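Local coordinates for lipoprotein, putative (PDB 4NOH) that is of unknown function but belongs to an uncharacterised bacterial lipoprotein family and may bind lipid, at residues A[3-15]-A[134-146]. Residues are numbered along the deposited sequence; the frame is centred on the assembly and turned at random. Where two conformers were deposited one is given.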
loop_
_atom_site.group_PDB
_atom_site.type_symbol
_atom_site.label_atom_id
_atom_site.label_comp_id
_atom_site.label_asym_id
_atom_site.label_seq_id
_atom_site.Cartn_x
_atom_site.Cartn_y
_atom_site.Cartn_z
ATOM N N ALA A 3 4.689 16.751 -6.650
ATOM C CA ALA A 3 3.718 15.674 -6.254
ATOM C C ALA A 3 2.398 16.289 -5.765
ATOM O O ALA A 3 2.393 17.315 -5.077
ATOM C CB ALA A 3 4.325 14.773 -5.192
ATOM N N THR A 4 1.284 15.694 -6.171
ATOM C CA THR A 4 -0.032 16.180 -5.775
ATOM C C THR A 4 -0.853 15.059 -5.155
ATOM O O THR A 4 -2.022 15.227 -4.853
ATOM C CB THR A 4 -0.792 16.777 -6.974
ATOM O OG1 THR A 4 -0.796 15.824 -8.042
ATOM C CG2 THR A 4 -0.108 18.042 -7.460
ATOM N N GLY A 5 -0.248 13.890 -4.961
ATOM C CA GLY A 5 -0.949 12.815 -4.329
ATOM C C GLY A 5 -0.537 12.606 -2.888
ATOM O O GLY A 5 0.591 12.887 -2.496
ATOM N N ILE A 6 -1.472 12.106 -2.108
ATOM C CA ILE A 6 -1.182 11.660 -0.737
ATOM C C ILE A 6 -1.677 10.228 -0.590
ATOM O O ILE A 6 -2.848 9.913 -0.891
ATOM C CB ILE A 6 -1.818 12.533 0.359
ATOM C CG1 ILE A 6 -1.367 14.006 0.198
ATOM C CG2 ILE A 6 -1.418 11.993 1.730
ATOM C CD1 ILE A 6 -1.957 15.009 1.182
ATOM N N VAL A 7 -0.788 9.344 -0.170
ATOM C CA VAL A 7 -1.149 7.976 0.200
ATOM C C VAL A 7 -1.279 7.967 1.717
ATOM O O VAL A 7 -0.406 8.480 2.413
ATOM C CB VAL A 7 -0.123 6.928 -0.258
ATOM C CG1 VAL A 7 -0.419 5.553 0.349
ATOM C CG2 VAL A 7 -0.095 6.833 -1.783
HETATM N N MSE A 8 -2.363 7.407 2.211
HETATM C CA MSE A 8 -2.646 7.340 3.638
HETATM C C MSE A 8 -3.015 5.929 4.012
HETATM O O MSE A 8 -3.538 5.157 3.198
HETATM C CB MSE A 8 -3.748 8.332 4.021
HETATM C CG MSE A 8 -5.018 8.178 3.220
HETATM SE SE MSE A 8 -6.198 9.763 3.421
HETATM C CE MSE A 8 -5.340 10.833 2.031
ATOM N N TYR A 9 -2.780 5.583 5.272
ATOM C CA TYR A 9 -2.984 4.250 5.756
ATOM C C TYR A 9 -3.671 4.300 7.078
ATOM O O TYR A 9 -3.333 5.120 7.919
ATOM C CB TYR A 9 -1.648 3.546 6.006
ATOM C CG TYR A 9 -0.664 3.556 4.865
ATOM C CD1 TYR A 9 0.163 4.652 4.659
ATOM C CD2 TYR A 9 -0.512 2.456 4.030
ATOM C CE1 TYR A 9 1.111 4.653 3.662
ATOM C CE2 TYR A 9 0.435 2.444 3.002
ATOM C CZ TYR A 9 1.235 3.558 2.814
ATOM O OH TYR A 9 2.138 3.566 1.770
ATOM N N GLY A 10 -4.611 3.397 7.297
ATOM C CA GLY A 10 -5.270 3.388 8.617
ATOM C C GLY A 10 -6.556 2.639 8.573
ATOM O O GLY A 10 -6.795 1.795 7.698
ATOM N N ASP A 11 -7.383 2.868 9.572
ATOM C CA ASP A 11 -8.704 2.268 9.541
ATOM C C ASP A 11 -9.518 2.925 8.457
ATOM O O ASP A 11 -9.375 4.115 8.207
ATOM C CB ASP A 11 -9.438 2.476 10.887
ATOM C CG ASP A 11 -9.127 1.421 11.897
ATOM O OD1 ASP A 11 -8.206 0.566 11.679
ATOM O OD2 ASP A 11 -9.878 1.427 12.907
ATOM N N GLU A 12 -10.411 2.156 7.835
ATOM C CA GLU A 12 -11.285 2.706 6.817
ATOM C C GLU A 12 -11.948 3.991 7.272
ATOM O O GLU A 12 -12.024 4.949 6.511
ATOM C CB GLU A 12 -12.357 1.695 6.355
ATOM C CG GLU A 12 -13.226 2.263 5.210
ATOM C CD GLU A 12 -14.268 1.295 4.647
ATOM O OE1 GLU A 12 -14.311 0.132 5.086
ATOM O OE2 GLU A 12 -15.049 1.709 3.752
ATOM N N THR A 13 -12.413 4.044 8.519
ATOM C CA THR A 13 -13.150 5.225 8.944
ATOM C C THR A 13 -12.251 6.453 8.990
ATOM O O THR A 13 -12.661 7.523 8.596
ATOM C CB THR A 13 -13.916 5.074 10.243
ATOM O OG1 THR A 13 -14.758 6.229 10.387
ATOM C CG2 THR A 13 -12.987 4.936 11.387
ATOM N N GLY A 14 -11.011 6.288 9.424
ATOM C CA GLY A 14 -10.108 7.413 9.485
ATOM C C GLY A 14 -9.720 7.911 8.106
ATOM O O GLY A 14 -9.627 9.110 7.868
ATOM N N VAL A 15 -9.496 6.977 7.180
ATOM C CA VAL A 15 -9.159 7.328 5.808
ATOM C C VAL A 15 -10.346 8.043 5.189
ATOM O O VAL A 15 -10.202 9.115 4.573
ATOM C CB VAL A 15 -8.774 6.076 4.981
ATOM C CG1 VAL A 15 -8.674 6.419 3.501
ATOM C CG2 VAL A 15 -7.502 5.473 5.521
ATOM N N VAL A 134 -7.936 -5.786 9.085
ATOM C CA VAL A 134 -8.068 -5.099 7.820
ATOM C C VAL A 134 -7.773 -3.603 7.998
ATOM O O VAL A 134 -8.160 -2.951 8.976
ATOM C CB VAL A 134 -9.468 -5.322 7.189
ATOM C CG1 VAL A 134 -9.672 -4.429 5.992
ATOM C CG2 VAL A 134 -9.665 -6.773 6.767
ATOM N N LYS A 135 -7.055 -3.064 7.032
ATOM C CA LYS A 135 -6.682 -1.675 7.019
ATOM C C LYS A 135 -6.974 -1.173 5.615
ATOM O O LYS A 135 -7.096 -1.956 4.662
ATOM C CB LYS A 135 -5.186 -1.484 7.353
ATOM C CG LYS A 135 -4.807 -1.783 8.813
ATOM C CD LYS A 135 -5.320 -0.692 9.770
ATOM C CE LYS A 135 -4.815 -0.868 11.199
ATOM N NZ LYS A 135 -5.419 0.122 12.141
ATOM N N THR A 136 -7.095 0.128 5.488
ATOM C CA THR A 136 -7.332 0.772 4.213
ATOM C C THR A 136 -6.117 1.583 3.776
ATOM O O THR A 136 -5.497 2.286 4.593
ATOM C CB THR A 136 -8.567 1.693 4.302
ATOM O OG1 THR A 136 -9.711 0.878 4.542
ATOM C CG2 THR A 136 -8.735 2.504 3.018
ATOM N N ILE A 137 -5.747 1.441 2.513
ATOM C CA ILE A 137 -4.737 2.240 1.882
ATOM C C ILE A 137 -5.491 3.149 0.959
ATOM O O ILE A 137 -6.158 2.693 0.037
ATOM C CB ILE A 137 -3.766 1.393 1.031
ATOM C CG1 ILE A 137 -3.081 0.294 1.858
ATOM C CG2 ILE A 137 -2.746 2.271 0.321
ATOM C CD1 ILE A 137 -2.732 -0.908 1.027
ATOM N N GLY A 138 -5.393 4.442 1.210
ATOM C CA GLY A 138 -6.081 5.415 0.409
ATOM C C GLY A 138 -5.141 6.289 -0.385
ATOM O O GLY A 138 -4.087 6.687 0.092
ATOM N N LEU A 139 -5.471 6.529 -1.634
ATOM C CA LEU A 139 -4.757 7.438 -2.481
ATOM C C LEU A 139 -5.692 8.595 -2.776
ATOM O O LEU A 139 -6.775 8.389 -3.271
ATOM C CB LEU A 139 -4.314 6.777 -3.795
ATOM C CG LEU A 139 -3.779 7.765 -4.823
ATOM C CD1 LEU A 139 -2.514 8.443 -4.307
ATOM C CD2 LEU A 139 -3.552 7.129 -6.198
ATOM N N ALA A 140 -5.285 9.808 -2.453
ATOM C CA ALA A 140 -6.042 11.012 -2.803
ATOM C C ALA A 140 -5.193 11.877 -3.741
ATOM O O ALA A 140 -4.053 12.240 -3.404
ATOM C CB ALA A 140 -6.388 11.794 -1.567
ATOM N N SER A 141 -5.722 12.188 -4.909
ATOM C CA SER A 141 -5.040 13.030 -5.875
ATOM C C SER A 141 -5.666 14.414 -5.767
ATOM O O SER A 141 -6.855 14.577 -5.989
ATOM C CB SER A 141 -5.160 12.421 -7.273
ATOM O OG SER A 141 -4.625 11.084 -7.303
ATOM N N PHE A 142 -4.870 15.411 -5.380
ATOM C CA PHE A 142 -5.377 16.753 -5.150
ATOM C C PHE A 142 -5.351 17.614 -6.398
ATOM O O PHE A 142 -4.480 17.453 -7.257
ATOM C CB PHE A 142 -4.589 17.403 -4.009
ATOM C CG PHE A 142 -4.911 16.818 -2.661
ATOM C CD1 PHE A 142 -4.394 15.581 -2.274
ATOM C CD2 PHE A 142 -5.781 17.478 -1.796
ATOM C CE1 PHE A 142 -4.735 15.038 -1.047
ATOM C CE2 PHE A 142 -6.103 16.947 -0.558
ATOM C CZ PHE A 142 -5.603 15.715 -0.195
ATOM N N LYS A 143 -6.324 18.511 -6.500
ATOM C CA LYS A 143 -6.402 19.430 -7.624
ATOM C C LYS A 143 -5.150 20.279 -7.698
ATOM O O LYS A 143 -4.633 20.550 -8.789
ATOM C CB LYS A 143 -7.634 20.330 -7.514
ATOM C CG LYS A 143 -8.954 19.568 -7.562
ATOM C CD LYS A 143 -10.127 20.469 -7.255
ATOM C CE LYS A 143 -11.401 19.665 -7.102
ATOM N NZ LYS A 143 -12.548 20.558 -6.756
ATOM N N GLU A 144 -4.657 20.686 -6.538
ATOM C CA GLU A 144 -3.461 21.503 -6.459
ATOM C C GLU A 144 -2.543 21.014 -5.347
ATOM O O GLU A 144 -2.965 20.332 -4.414
ATOM C CB GLU A 144 -3.832 22.975 -6.213
ATOM C CG GLU A 144 -4.867 23.529 -7.194
ATOM C CD GLU A 144 -4.975 25.049 -7.231
ATOM O OE1 GLU A 144 -4.753 25.717 -6.197
ATOM O OE2 GLU A 144 -5.299 25.581 -8.325
ATOM N N ASN A 145 -1.272 21.378 -5.471
ATOM C CA ASN A 145 -0.254 21.071 -4.489
ATOM C C ASN A 145 -0.766 21.128 -3.043
ATOM O O ASN A 145 -1.052 22.211 -2.534
ATOM C CB ASN A 145 0.850 22.136 -4.627
ATOM C CG ASN A 145 1.990 21.903 -3.681
ATOM O OD1 ASN A 145 2.123 20.811 -3.121
ATOM N ND2 ASN A 145 2.828 22.915 -3.501
ATOM N N PRO A 146 -0.852 19.970 -2.362
ATOM C CA PRO A 146 -1.320 19.921 -0.961
ATOM C C PRO A 146 -0.179 19.814 0.056
ATOM O O PRO A 146 -0.428 19.600 1.259
ATOM C CB PRO A 146 -2.124 18.629 -0.939
ATOM C CG PRO A 146 -1.306 17.730 -1.812
ATOM C CD PRO A 146 -0.755 18.606 -2.917
HETATM O O HOH W 1 4.054 18.820 -3.814
HETATM O O HOH W 2 -3.317 15.096 -8.264
HETATM O O HOH W 3 -7.828 -1.855 11.836
HETATM O O HOH W 4 -10.175 -0.769 8.463
#
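Backbone pairing of Ile-6, Met-8 and Gly-10 with Ala-140, Gly-138 and Thr-136 joins strands 5-10 and 134-142 as antiparallel neighbours inside a mixed sheet. Each of these three pairs exchanges two N-H...O bonds, and a seventh runs from Phe-142 N to Thr-4 O at 2.9 Å. The bond from Gly-10 N to Thr-136 O, at 3.1 Å, is the longest and most bent of the set (151° at the hydrogen).

Apolar packing differs on the two faces. On one, Val-7 straddles its neighbours: the Val-7 and Ile-137 side chains lie side by side, pointing the same way, with CG1 against CG2, while Val-7 CG2 meets Leu-139 CD1 at 3.8 Å. The Tyr-9 ring adds CD2 against Ile-137 CG1, its OH hydrogen-bonded to His-164 NE2 on strand 162-166. On the other face, Ile-6 extends CD1 to Phe-142 CE1 (3.6 Å), and Pro-146 CB sits over one face of that ring, offset toward the rim. Met-8, a selenomethionine bent at chi3 (85°), brings CE to 3.9 Å from Ala-140 CB. Val-15, on the first helical turn, packs CG1 on Thr-136 CG2 at 3.9 Å and reaches across to Gly-138 CA, where the missing side chain lets the helix approach.

Charges and water occupy the ends. Lys-135 NZ reaches Asp-11 OD1 at 2.9 Å from above the carboxylate plane and also pairs with Glu-161. One water donates to Ala-3 O and Asn-145 OD1; another links Thr-4 OG1 with Phe-142 O.

Seven main-chain bonds thus set the register while apolar side chains cover both faces, leaving polar links to the margins: the salt bridge at one end, the waters described at the other.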